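Local coordinates for glucose-resistance amylase regulator (Weissella paramesenteroides ATCC 33313, PDB 4RK6), which probably regulates transcription as a LacI-family DNA-binding repressor and binds alpha-D-glucose in a pocket of its periplasmic-binding-protein-like core, at residues 177-182 with 206-211; 11-16 with 69-74; 238-243 with 270-275; 147-152 with 163-168. All coordinates share one frame; numbering follows the deposited sequence.

Interaction 1. Residues 177-182 with 206-211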
loop_
_atom_site.group_PDB
_atom_site.type_symbol
_atom_site.label_atom_id
_atom_site.label_comp_id
_atom_site.label_asym_id
_atom_site.label_seq_id
_atom_site.Cartn_x
_atom_site.Cartn_y
_atom_site.Cartn_z
ATOM N N THR A 177 -3.795 10.788 -16.762
ATOM C CA THR A 177 -4.751 11.242 -17.786
ATOM C C THR A 177 -4.974 12.739 -17.775
ATOM O O THR A 177 -5.341 13.316 -18.813
ATOM C CB THR A 177 -6.117 10.501 -17.705
ATOM O OG1 THR A 177 -6.791 10.753 -16.462
ATOM C CG2 THR A 177 -5.942 9.013 -17.894
ATOM N N SER A 178 -4.771 13.389 -16.631
ATOM C CA SER A 178 -5.056 14.815 -16.531
ATOM C C SER A 178 -4.327 15.606 -17.614
ATOM O O SER A 178 -4.907 16.478 -18.258
ATOM C CB SER A 178 -4.683 15.361 -15.144
ATOM O OG SER A 178 -3.284 15.300 -14.915
ATOM N N VAL A 179 -3.046 15.325 -17.795
ATOM C CA VAL A 179 -2.213 16.132 -18.702
ATOM C C VAL A 179 -2.049 15.519 -20.082
ATOM O O VAL A 179 -1.348 16.074 -20.913
ATOM C CB VAL A 179 -0.817 16.402 -18.102
ATOM C CG1 VAL A 179 -0.948 17.341 -16.926
ATOM C CG2 VAL A 179 -0.133 15.099 -17.691
ATOM N N THR A 180 -2.699 14.391 -20.327
ATOM C CA THR A 180 -2.673 13.749 -21.643
ATOM C C THR A 180 -4.040 13.868 -22.324
ATOM O O THR A 180 -4.128 14.354 -23.440
ATOM C CB THR A 180 -2.232 12.277 -21.535
ATOM O OG1 THR A 180 -3.024 11.610 -20.552
ATOM C CG2 THR A 180 -0.780 12.193 -21.124
ATOM N N THR A 181 -5.112 13.448 -21.667
ATOM C CA THR A 181 -6.419 13.557 -22.295
ATOM C C THR A 181 -7.260 14.706 -21.715
ATOM O O THR A 181 -8.184 15.173 -22.357
ATOM C CB THR A 181 -7.158 12.211 -22.235
ATOM O OG1 THR A 181 -7.294 11.814 -20.874
ATOM C CG2 THR A 181 -6.379 11.139 -22.992
ATOM N N GLY A 182 -6.925 15.185 -20.523
ATOM C CA GLY A 182 -7.639 16.298 -19.907
ATOM C C GLY A 182 -7.234 17.664 -20.421
ATOM O O GLY A 182 -8.067 18.590 -20.521
ATOM N N ASN A 206 5.035 10.524 -14.634
ATOM C CA ASN A 206 5.168 9.550 -15.707
ATOM C C ASN A 206 4.565 10.037 -17.014
ATOM O O ASN A 206 5.119 9.743 -18.070
ATOM C CB ASN A 206 4.604 8.180 -15.303
ATOM C CG ASN A 206 5.559 7.416 -14.416
ATOM O OD1 ASN A 206 6.663 7.872 -14.160
ATOM N ND2 ASN A 206 5.154 6.258 -13.957
ATOM N N ALA A 207 3.439 10.752 -16.952
ATOM C CA ALA A 207 2.817 11.243 -18.184
ATOM C C ALA A 207 3.777 12.209 -18.849
ATOM O O ALA A 207 3.979 12.167 -20.072
ATOM C CB ALA A 207 1.483 11.912 -17.905
HETATM N N MSE A 208 4.407 13.069 -18.048
HETATM C CA MSE A 208 5.359 14.035 -18.627
HETATM C C MSE A 208 6.528 13.307 -19.243
HETATM O O MSE A 208 6.895 13.580 -20.418
HETATM C CB MSE A 208 5.855 15.080 -17.618
HETATM C CG MSE A 208 4.757 15.925 -16.959
HETATM SE SE MSE A 208 3.505 16.823 -18.221
HETATM C CE MSE A 208 4.815 18.175 -18.750
ATOM N N SER A 209 7.130 12.384 -18.486
ATOM C CA SER A 209 8.321 11.631 -18.960
ATOM C C SER A 209 8.043 10.833 -20.221
ATOM O O SER A 209 8.900 10.756 -21.101
ATOM C CB SER A 209 8.838 10.649 -17.894
ATOM O OG SER A 209 9.262 11.336 -16.748
ATOM N N ASP A 210 6.857 10.240 -20.290
ATOM C CA ASP A 210 6.470 9.386 -21.427
ATOM C C ASP A 210 6.211 10.191 -22.704
ATOM O O ASP A 210 6.119 9.610 -23.791
ATOM C CB ASP A 210 5.202 8.598 -21.100
ATOM C CG ASP A 210 5.422 7.469 -20.083
ATOM O OD1 ASP A 210 6.579 7.121 -19.751
ATOM O OD2 ASP A 210 4.401 6.871 -19.686
ATOM N N HIS A 211 6.068 11.508 -22.567
ATOM C CA HIS A 211 5.787 12.399 -23.708
ATOM C C HIS A 211 6.863 13.442 -23.912
ATOM O O HIS A 211 6.575 14.579 -24.328
ATOM C CB HIS A 211 4.410 13.025 -23.546
ATOM C CG HIS A 211 3.310 12.015 -23.552
ATOM N ND1 HIS A 211 2.925 11.324 -22.422
ATOM C CD2 HIS A 211 2.531 11.551 -24.555
ATOM C CE1 HIS A 211 1.965 10.470 -22.733
ATOM N NE2 HIS A 211 1.701 10.597 -24.022
#
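V179 and T180, near the C-terminal end of helix 172-182, press their methyl groups against A207 and M208 in the last turn of helix 198-210 and against H211 just after it. The apolar part centres on V179 CG2, which lies 3.6 Å from A207 CB and 4.1 Å from the selenium atom SE of M208, a selenomethionine. M208 bends at chi2 (-53°), the torsion that places SE, and its side chain crosses that of V179 at about a right angle. A207 CB also receives a second methyl, T180 CG2, at 3.9 Å, so two consecutive residues of one helix converge on one alanine of the other.

A methyl-to-imidazole contact follows: T180 CG2 stands 3.6 Å from H211 CE1. Hydrogen bonding fixes both partners from within their own segments or helices. H211 ND1 donates to A207 O at 2.7 Å, with an N-H...O angle of 163°; the oxygen lies in the ring plane and the donor sits on a carbonyl lone pair, which holds the imidazole's rotation. T180 OG1 is bonded to Y176 O, one turn back. A further polar link, D210 OD2 with Y176 OH, ties the helices together, while D210 OD1 forms a salt bridge with R234 of the second subunit.

With axes 9.2 Å apart and 53° between directions, this is helix-helix packing in the helical layer flanking the sheet of a periplasmic-binding-protein-like alpha/beta domain.

Interaction 2. Residues 11-16 with 69-74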
loop_
_atom_site.group_PDB
_atom_site.type_symbol
_atom_site.label_atom_id
_atom_site.label_comp_id
_atom_site.label_asym_id
_atom_site.label_seq_id
_atom_site.Cartn_x
_atom_site.Cartn_y
_atom_site.Cartn_z
ATOM N N ARG A 11 -13.025 -5.262 25.761
ATOM C CA ARG A 11 -11.924 -4.275 25.556
ATOM C C ARG A 11 -11.414 -4.313 24.107
ATOM O O ARG A 11 -10.255 -4.641 23.829
ATOM C CB ARG A 11 -10.807 -4.542 26.572
ATOM C CG ARG A 11 -10.112 -3.289 27.066
ATOM C CD ARG A 11 -9.451 -3.503 28.418
ATOM N NE ARG A 11 -8.718 -2.309 28.835
ATOM C CZ ARG A 11 -9.273 -1.201 29.332
ATOM N NH1 ARG A 11 -8.498 -0.174 29.666
ATOM N NH2 ARG A 11 -10.593 -1.099 29.497
ATOM N N VAL A 12 -12.304 -3.949 23.181
ATOM C CA VAL A 12 -12.008 -3.941 21.757
ATOM C C VAL A 12 -12.515 -2.642 21.132
ATOM O O VAL A 12 -13.534 -2.135 21.584
ATOM C CB VAL A 12 -12.674 -5.132 21.047
ATOM C CG1 VAL A 12 -12.453 -5.058 19.543
ATOM C CG2 VAL A 12 -12.137 -6.437 21.609
ATOM N N VAL A 13 -11.757 -2.117 20.165
ATOM C CA VAL A 13 -12.186 -1.007 19.292
ATOM C C VAL A 13 -12.166 -1.448 17.839
ATOM O O VAL A 13 -11.380 -2.313 17.440
ATOM C CB VAL A 13 -11.346 0.280 19.465
ATOM C CG1 VAL A 13 -11.461 0.773 20.908
ATOM C CG2 VAL A 13 -9.906 0.084 19.039
ATOM N N GLY A 14 -13.042 -0.853 17.038
ATOM C CA GLY A 14 -13.134 -1.197 15.625
ATOM C C GLY A 14 -12.682 -0.057 14.758
ATOM O O GLY A 14 -12.762 1.110 15.149
ATOM N N VAL A 15 -12.189 -0.375 13.572
ATOM C CA VAL A 15 -11.813 0.650 12.600
ATOM C C VAL A 15 -12.454 0.250 11.294
ATOM O O VAL A 15 -12.373 -0.907 10.915
ATOM C CB VAL A 15 -10.292 0.746 12.396
ATOM C CG1 VAL A 15 -9.934 1.932 11.508
ATOM C CG2 VAL A 15 -9.588 0.858 13.725
ATOM N N VAL A 16 -13.115 1.201 10.652
ATOM C CA VAL A 16 -13.822 0.948 9.398
ATOM C C VAL A 16 -13.011 1.638 8.316
ATOM O O VAL A 16 -12.822 2.851 8.325
ATOM C CB VAL A 16 -15.285 1.456 9.428
ATOM C CG1 VAL A 16 -15.980 1.210 8.088
ATOM C CG2 VAL A 16 -16.075 0.765 10.519
ATOM N N ALA A 69 -15.613 1.498 20.795
ATOM C CA ALA A 69 -15.432 2.654 19.929
ATOM C C ALA A 69 -15.249 2.178 18.528
ATOM O O ALA A 69 -14.760 1.076 18.309
ATOM C CB ALA A 69 -14.227 3.478 20.350
ATOM N N VAL A 70 -15.618 3.034 17.578
ATOM C CA VAL A 70 -15.442 2.751 16.165
ATOM C C VAL A 70 -14.813 3.968 15.568
ATOM O O VAL A 70 -15.321 5.065 15.720
ATOM C CB VAL A 70 -16.778 2.461 15.457
ATOM C CG1 VAL A 70 -16.566 2.315 13.952
ATOM C CG2 VAL A 70 -17.417 1.216 16.047
ATOM N N PHE A 71 -13.694 3.762 14.890
ATOM C CA PHE A 71 -12.979 4.798 14.223
ATOM C C PHE A 71 -13.302 4.739 12.750
ATOM O O PHE A 71 -13.146 3.695 12.133
ATOM C CB PHE A 71 -11.488 4.641 14.475
ATOM C CG PHE A 71 -11.146 4.807 15.927
ATOM C CD1 PHE A 71 -11.182 6.071 16.503
ATOM C CD2 PHE A 71 -10.929 3.716 16.738
ATOM C CE1 PHE A 71 -10.932 6.242 17.854
ATOM C CE2 PHE A 71 -10.671 3.881 18.086
ATOM C CZ PHE A 71 -10.678 5.146 18.644
HETATM N N MSE A 72 -13.753 5.863 12.204
HETATM C CA MSE A 72 -14.147 5.956 10.794
HETATM C C MSE A 72 -13.107 6.704 9.999
HETATM O O MSE A 72 -12.761 7.821 10.346
HETATM C CB MSE A 72 -15.459 6.734 10.717
HETATM C CG MSE A 72 -16.489 6.143 11.660
HETATM SE SE MSE A 72 -17.193 4.468 10.894
HETATM C CE MSE A 72 -18.683 4.223 12.152
ATOM N N LEU A 73 -12.615 6.109 8.909
ATOM C CA LEU A 73 -11.615 6.768 8.051
ATOM C C LEU A 73 -12.219 7.347 6.769
ATOM O O LEU A 73 -11.667 8.283 6.205
ATOM C CB LEU A 73 -10.522 5.788 7.649
ATOM C CG LEU A 73 -9.850 4.915 8.700
ATOM C CD1 LEU A 73 -8.462 4.523 8.212
ATOM C CD2 LEU A 73 -9.754 5.591 10.055
ATOM N N SER A 74 -13.333 6.769 6.317
ATOM C CA SER A 74 -13.966 7.160 5.055
ATOM C C SER A 74 -14.683 8.499 5.194
ATOM O O SER A 74 -14.896 8.996 6.308
ATOM C CB SER A 74 -14.977 6.095 4.595
ATOM O OG SER A 74 -14.442 4.782 4.628
HETATM O O HOH W 1 -14.142 4.605 7.218
#
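V13 and F71 meet through a valine methyl: V13 CG2 lies between its backbone N and carbonyl carbon and reaches F71 CE2, while chi1 of F71 (-64°) starts the ring on that side. V13 CB is 3.9 Å from F71 CE2, near the plane of the phenyl ring at its edge, and V13 CG2 comes to the same edge; V13 CG1 goes to A69 CB instead. On the reverse face of the sheet V16 CG2 touches V70 CG1 at 3.8 Å, and V16 CB has the selenium atom SE of M72, a selenomethionine, 3.9 Å away.

The backbones are a parallel beta pair, directions 21° apart, in the parallel sheet of the N-terminal subdomain, of the Rossmann-like alpha/beta type of periplasmic-binding-protein folds. G14 N donates to A69 O at 2.9 Å with an N-H...O angle of 173°. F71 then uses both of its polar backbone atoms: F71 N gives to G14 O at 2.8 Å, and F71 O accepts from V16 N at 2.9 Å, the donor nearly along the C=O axis. The ladder weakens at its far end, where L73 N to V16 O stretches to 3.3 Å.

Helix 24-39, through L32, and helix 244-257, through A251 and M252, pack on the face bearing V15 and F71. V15 CG1 also meets L73 CD2; the L73 side chain is about 7 Å from the bound glucose. At the opposite end of the pair, A69 N is buried with no partner in the model.

Interaction 3. Residues 238-243 with 270-275. With GLC (alpha-D-glucopyranose), chain C.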
loop_
_atom_site.group_PDB
_atom_site.type_symbol
_atom_site.label_atom_id
_atom_site.label_comp_id
_atom_site.label_asym_id
_atom_site.label_seq_id
_atom_site.Cartn_x
_atom_site.Cartn_y
_atom_site.Cartn_z
ATOM N N THR A 238 7.977 17.088 -3.823
ATOM C CA THR A 238 7.625 18.082 -2.808
ATOM C C THR A 238 6.205 17.757 -2.360
ATOM O O THR A 238 5.326 17.416 -3.188
ATOM C CB THR A 238 7.761 19.478 -3.401
ATOM O OG1 THR A 238 9.149 19.699 -3.705
ATOM C CG2 THR A 238 7.291 20.559 -2.434
ATOM N N THR A 239 5.974 17.792 -1.047
ATOM C CA THR A 239 4.749 17.238 -0.511
ATOM C C THR A 239 4.358 17.901 0.824
ATOM O O THR A 239 5.234 18.335 1.596
ATOM C CB THR A 239 4.894 15.708 -0.339
ATOM O OG1 THR A 239 3.627 15.123 -0.049
ATOM C CG2 THR A 239 5.903 15.334 0.772
ATOM N N VAL A 240 3.052 17.992 1.079
ATOM C CA VAL A 240 2.555 18.238 2.445
ATOM C C VAL A 240 2.417 16.904 3.135
ATOM O O VAL A 240 1.548 16.072 2.807
ATOM C CB VAL A 240 1.225 19.026 2.501
ATOM C CG1 VAL A 240 0.653 19.052 3.928
ATOM C CG2 VAL A 240 1.449 20.436 2.003
ATOM N N LYS A 241 3.284 16.680 4.108
ATOM C CA LYS A 241 3.274 15.444 4.847
ATOM C C LYS A 241 2.276 15.497 5.996
ATOM O O LYS A 241 2.396 16.345 6.878
ATOM C CB LYS A 241 4.648 15.132 5.417
ATOM C CG LYS A 241 4.725 13.703 5.952
ATOM C CD LYS A 241 6.145 13.372 6.385
ATOM C CE LYS A 241 6.460 11.893 6.267
ATOM N NZ LYS A 241 5.632 11.101 7.189
ATOM N N GLN A 242 1.309 14.598 5.971
ATOM C CA GLN A 242 0.394 14.426 7.114
ATOM C C GLN A 242 1.008 13.472 8.119
ATOM O O GLN A 242 1.701 12.509 7.759
ATOM C CB GLN A 242 -0.944 13.860 6.664
ATOM C CG GLN A 242 -1.635 14.702 5.602
ATOM C CD GLN A 242 -3.133 14.422 5.557
ATOM O OE1 GLN A 242 -3.822 14.543 6.564
ATOM N NE2 GLN A 242 -3.622 13.984 4.413
ATOM N N ASP A 243 0.738 13.721 9.390
ATOM C CA ASP A 243 1.199 12.829 10.422
ATOM C C ASP A 243 0.136 11.781 10.732
ATOM O O ASP A 243 -0.583 11.887 11.733
ATOM C CB ASP A 243 1.593 13.669 11.658
ATOM C CG ASP A 243 2.462 12.893 12.653
ATOM O OD1 ASP A 243 2.553 11.658 12.551
ATOM O OD2 ASP A 243 3.050 13.563 13.531
ATOM N N ILE A 270 -4.205 18.161 13.635
ATOM C CA ILE A 270 -2.852 17.667 13.750
ATOM C C ILE A 270 -1.990 18.441 12.738
ATOM O O ILE A 270 -2.342 18.551 11.556
ATOM C CB ILE A 270 -2.810 16.142 13.510
ATOM C CG1 ILE A 270 -3.794 15.419 14.441
ATOM C CG2 ILE A 270 -1.384 15.599 13.642
ATOM C CD1 ILE A 270 -3.543 15.585 15.931
ATOM N N PRO A 271 -0.871 19.017 13.204
ATOM C CA PRO A 271 -0.021 19.814 12.321
ATOM C C PRO A 271 0.532 19.024 11.144
ATOM O O PRO A 271 0.714 17.817 11.249
ATOM C CB PRO A 271 1.167 20.214 13.219
ATOM C CG PRO A 271 0.800 19.835 14.607
ATOM C CD PRO A 271 -0.205 18.737 14.500
ATOM N N THR A 272 0.801 19.747 10.066
ATOM C CA THR A 272 1.478 19.194 8.890
ATOM C C THR A 272 2.681 20.061 8.573
ATOM O O THR A 272 2.936 21.089 9.209
ATOM C CB THR A 272 0.561 19.158 7.650
ATOM O OG1 THR A 272 0.248 20.484 7.219
ATOM C CG2 THR A 272 -0.691 18.409 7.950
ATOM N N GLU A 273 3.414 19.664 7.553
ATOM C CA GLU A 273 4.578 20.416 7.151
ATOM C C GLU A 273 4.812 20.163 5.669
ATOM O O GLU A 273 4.526 19.066 5.172
ATOM C CB GLU A 273 5.783 19.942 7.939
ATOM C CG GLU A 273 6.058 18.443 7.812
ATOM C CD GLU A 273 6.989 17.918 8.900
ATOM O OE1 GLU A 273 7.171 18.614 9.937
ATOM O OE2 GLU A 273 7.552 16.811 8.701
ATOM N N LEU A 274 5.338 21.179 5.019
ATOM C CA LEU A 274 5.577 21.135 3.594
ATOM C C LEU A 274 7.042 20.768 3.429
ATOM O O LEU A 274 7.926 21.485 3.892
ATOM C CB LEU A 274 5.226 22.486 2.981
ATOM C CG LEU A 274 5.124 22.475 1.459
ATOM C CD1 LEU A 274 4.334 23.687 0.968
ATOM C CD2 LEU A 274 6.500 22.449 0.806
ATOM N N ILE A 275 7.291 19.591 2.859
ATOM C CA ILE A 275 8.622 19.113 2.643
ATOM C C ILE A 275 9.046 19.376 1.220
ATOM O O ILE A 275 8.475 18.844 0.253
ATOM C CB ILE A 275 8.728 17.608 2.934
ATOM C CG1 ILE A 275 8.285 17.322 4.361
ATOM C CG2 ILE A 275 10.155 17.133 2.691
ATOM C CD1 ILE A 275 8.309 15.866 4.722
HETATM C C1 GLC C . -8.441 10.641 2.131
HETATM C C2 GLC C . -7.989 11.454 3.344
HETATM C C3 GLC C . -7.079 12.610 2.982
HETATM C C4 GLC C . -5.994 12.127 2.014
HETATM C C5 GLC C . -6.688 11.595 0.759
HETATM C C6 GLC C . -5.684 11.066 -0.262
HETATM O O1 GLC C . -9.502 11.315 1.573
HETATM O O2 GLC C . -9.113 11.999 4.033
HETATM O O3 GLC C . -6.506 13.046 4.210
HETATM O O4 GLC C . -5.107 13.168 1.737
HETATM O O5 GLC C . -7.504 10.499 1.079
HETATM O O6 GLC C . -4.947 10.004 0.257
HETATM O O HOH W 2 -1.070 15.730 10.153
#
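Q242 CG comes only to 4.5 Å from T272 CG2, just past the paired residues of an antiparallel beta ladder in the periplasmic-binding-protein-like domain, and beyond CG the flat carboxamide of Q242 extends to the sugar. The two edge atoms of this amide serve different partners. Q242 NE2 donates to glucose O3 at 3.0 Å, almost straight at 175°, and is also hydrogen-bonded to D225 OD1, which itself bonds the glucose; Q242 OE1 is held by S108 OG. This second-shell hydroxyl probably limits how the amide can turn, keeping its N-H groups directed at sugar and aspartate.

In the ladder, strand 267-275 runs against strand 238-241. T239 and I275 form a hydrogen-bonded pair: I275 N to T239 O is 2.7 Å, and T239 N answers to I275 O. K241 N to E273 O, at 2.9 Å, continues the ladder, while V240 and L274 make the non-hydrogen-bonded pair between them.

Side chains alternate between two faces. On the V240 side, V240 CG1 reaches T272 OG1 at 3.6 Å, and M113 of helix 110-123 packs over both residues. On the K241 side, K241 CD, extended by chi2 of 174°, meets I275 CD1 at 3.7 Å. D243 occupies the N-cap of helix 244-257. Just past the ladder a water bridges the two backbones, accepting from D243 N at 2.8 Å and donating to P271 O.

Interaction 4. Residues 147-152 with 163-168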
loop_
_atom_site.group_PDB
_atom_site.type_symbol
_atom_site.label_atom_id
_atom_site.label_comp_id
_atom_site.label_asym_id
_atom_site.label_seq_id
_atom_site.Cartn_x
_atom_site.Cartn_y
_atom_site.Cartn_z
ATOM N N THR A 147 -12.804 23.232 -3.128
ATOM C CA THR A 147 -13.267 24.476 -2.524
ATOM C C THR A 147 -12.141 25.263 -1.855
ATOM O O THR A 147 -12.019 26.468 -2.054
ATOM C CB THR A 147 -14.455 24.199 -1.600
ATOM O OG1 THR A 147 -15.556 23.842 -2.438
ATOM C CG2 THR A 147 -14.797 25.412 -0.782
ATOM N N ASN A 148 -11.272 24.579 -1.107
ATOM C CA ASN A 148 -10.152 25.276 -0.465
ATOM C C ASN A 148 -9.126 25.822 -1.447
ATOM O O ASN A 148 -8.560 26.890 -1.230
ATOM C CB ASN A 148 -9.484 24.366 0.559
ATOM C CG ASN A 148 -10.314 24.176 1.798
ATOM O OD1 ASN A 148 -11.153 25.021 2.162
ATOM N ND2 ASN A 148 -10.105 23.067 2.459
ATOM N N PHE A 149 -8.898 25.089 -2.540
ATOM C CA PHE A 149 -7.998 25.548 -3.601
ATOM C C PHE A 149 -8.520 26.830 -4.192
ATOM O O PHE A 149 -7.795 27.800 -4.317
ATOM C CB PHE A 149 -7.873 24.462 -4.669
ATOM C CG PHE A 149 -7.056 24.862 -5.872
ATOM C CD1 PHE A 149 -5.737 25.277 -5.733
ATOM C CD2 PHE A 149 -7.601 24.808 -7.142
ATOM C CE1 PHE A 149 -4.976 25.641 -6.840
ATOM C CE2 PHE A 149 -6.839 25.139 -8.257
ATOM C CZ PHE A 149 -5.532 25.588 -8.105
ATOM N N ILE A 150 -9.801 26.829 -4.538
ATOM C CA ILE A 150 -10.404 28.014 -5.114
ATOM C C ILE A 150 -10.352 29.208 -4.145
ATOM O O ILE A 150 -9.958 30.319 -4.540
ATOM C CB ILE A 150 -11.814 27.724 -5.662
ATOM C CG1 ILE A 150 -11.679 26.805 -6.879
ATOM C CG2 ILE A 150 -12.481 29.036 -6.097
ATOM C CD1 ILE A 150 -12.927 26.046 -7.232
ATOM N N LYS A 151 -10.688 28.973 -2.887
ATOM C CA LYS A 151 -10.651 30.020 -1.851
ATOM C C LYS A 151 -9.242 30.581 -1.704
ATOM O O LYS A 151 -9.040 31.792 -1.695
ATOM C CB LYS A 151 -11.125 29.461 -0.515
ATOM C CG LYS A 151 -11.096 30.473 0.641
ATOM C CD LYS A 151 -11.552 29.858 1.958
ATOM C CE LYS A 151 -11.824 30.913 3.030
ATOM N NZ LYS A 151 -10.797 31.991 3.104
ATOM N N SER A 152 -8.252 29.695 -1.627
ATOM C CA SER A 152 -6.877 30.136 -1.448
ATOM C C SER A 152 -6.375 30.951 -2.653
ATOM O O SER A 152 -5.722 31.983 -2.493
ATOM C CB SER A 152 -5.947 28.942 -1.174
ATOM O OG SER A 152 -4.620 29.402 -0.979
ATOM N N ILE A 163 -7.155 29.312 -12.522
ATOM C CA ILE A 163 -7.560 28.166 -11.701
ATOM C C ILE A 163 -7.984 27.031 -12.615
ATOM O O ILE A 163 -8.887 27.200 -13.432
ATOM C CB ILE A 163 -8.729 28.559 -10.761
ATOM C CG1 ILE A 163 -8.228 29.553 -9.710
ATOM C CG2 ILE A 163 -9.346 27.320 -10.126
ATOM C CD1 ILE A 163 -9.333 30.220 -8.932
ATOM N N PHE A 164 -7.315 25.882 -12.501
ATOM C CA PHE A 164 -7.631 24.708 -13.329
ATOM C C PHE A 164 -7.909 23.495 -12.460
ATOM O O PHE A 164 -7.321 23.350 -11.414
ATOM C CB PHE A 164 -6.479 24.418 -14.299
ATOM C CG PHE A 164 -6.161 25.561 -15.207
ATOM C CD1 PHE A 164 -5.381 26.626 -14.754
ATOM C CD2 PHE A 164 -6.666 25.598 -16.495
ATOM C CE1 PHE A 164 -5.093 27.698 -15.588
ATOM C CE2 PHE A 164 -6.382 26.665 -17.328
ATOM C CZ PHE A 164 -5.608 27.711 -16.873
ATOM N N LEU A 165 -8.835 22.645 -12.894
ATOM C CA LEU A 165 -9.258 21.480 -12.138
ATOM C C LEU A 165 -9.268 20.248 -13.022
ATOM O O LEU A 165 -9.645 20.333 -14.183
ATOM C CB LEU A 165 -10.680 21.666 -11.614
ATOM C CG LEU A 165 -10.932 22.863 -10.716
ATOM C CD1 LEU A 165 -12.420 23.050 -10.467
ATOM C CD2 LEU A 165 -10.186 22.714 -9.401
ATOM N N TYR A 166 -8.894 19.099 -12.476
ATOM C CA TYR A 166 -9.121 17.833 -13.176
ATOM C C TYR A 166 -9.217 16.670 -12.247
ATOM O O TYR A 166 -8.355 16.495 -11.395
ATOM C CB TYR A 166 -8.001 17.523 -14.172
ATOM C CG TYR A 166 -8.242 16.258 -14.968
ATOM C CD1 TYR A 166 -7.880 15.010 -14.463
ATOM C CD2 TYR A 166 -8.895 16.300 -16.209
ATOM C CE1 TYR A 166 -8.115 13.854 -15.170
ATOM C CE2 TYR A 166 -9.130 15.135 -16.935
ATOM C CZ TYR A 166 -8.738 13.917 -16.399
ATOM O OH TYR A 166 -8.938 12.741 -17.055
ATOM N N GLY A 167 -10.248 15.848 -12.449
ATOM C CA GLY A 167 -10.257 14.497 -11.896
ATOM C C GLY A 167 -11.346 14.183 -10.895
ATOM O O GLY A 167 -11.891 15.076 -10.233
ATOM N N ASN A 168 -11.621 12.888 -10.781
ATOM C CA ASN A 168 -12.653 12.330 -9.891
ATOM C C ASN A 168 -12.140 11.451 -8.765
ATOM O O ASN A 168 -12.939 10.958 -7.977
ATOM C CB ASN A 168 -13.616 11.490 -10.721
ATOM C CG ASN A 168 -14.337 12.318 -11.747
ATOM O OD1 ASN A 168 -14.813 13.398 -11.431
ATOM N ND2 ASN A 168 -14.389 11.840 -12.988
#
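F149 forms the tight, buried side of this contact, pushing its ring from helix 144-155 against strand 163-166. CG is anti to the backbone N (chi1 175°), which starts the ring toward the sheet. F149 CE2 then lies 3.8 Å from I163 CG2. The backbone oxygen F164 O is 3.7 Å from F149 CE2, while F149 CD2 meets L165 CD2 at 4.0 Å, that methyl lying at the ring edge near its plane. I129 and L131 of strand 129-132 touch F149 too.

I150 makes the looser side, for I150, I163 and L165 are all partly exposed. I150 CG1 is 4.0 Å from I163 CG2, the two side chains crossing at about a right angle, but I150 CD1 approaches L165 CD1 only to 4.4 Å. One position further, K151 points away from the strand and pairs with D155 in a salt bridge.

Helix and strand run antiparallel, at 170°, as consecutive elements of the beta-alpha-beta unit 129-132, 144-155, 163-166. Since aliphatic carbons and one phenyl ring supply nearly all the touching atoms, with no hydrogen bonding between the two segments, adhesion between them probably comes mainly from dispersion and burial of apolar surface.

In the fold
Along the chain the order is interaction 2, then 4, 1 and 3, each closing before the next opens. Interactions 2, 3 and 4 reach one sheet, interaction 4 at its outermost strand 163-166. Interaction 1 packs two helices beside that sheet and touches interaction 4, where T177 and S178 meet Y166; their centres are 19 Å apart. Interactions 1 and 2 lie on opposite sides of the chain's centre, 39 Å between centres. Interaction 3, about 25 Å from interaction 2 between centres, contributes Q242 to the glucose pocket, whose other residues come from both halves. The contacts span two alpha/beta halves. Sugar bound between such halves is as in related periplasmic-binding-protein-like regulators.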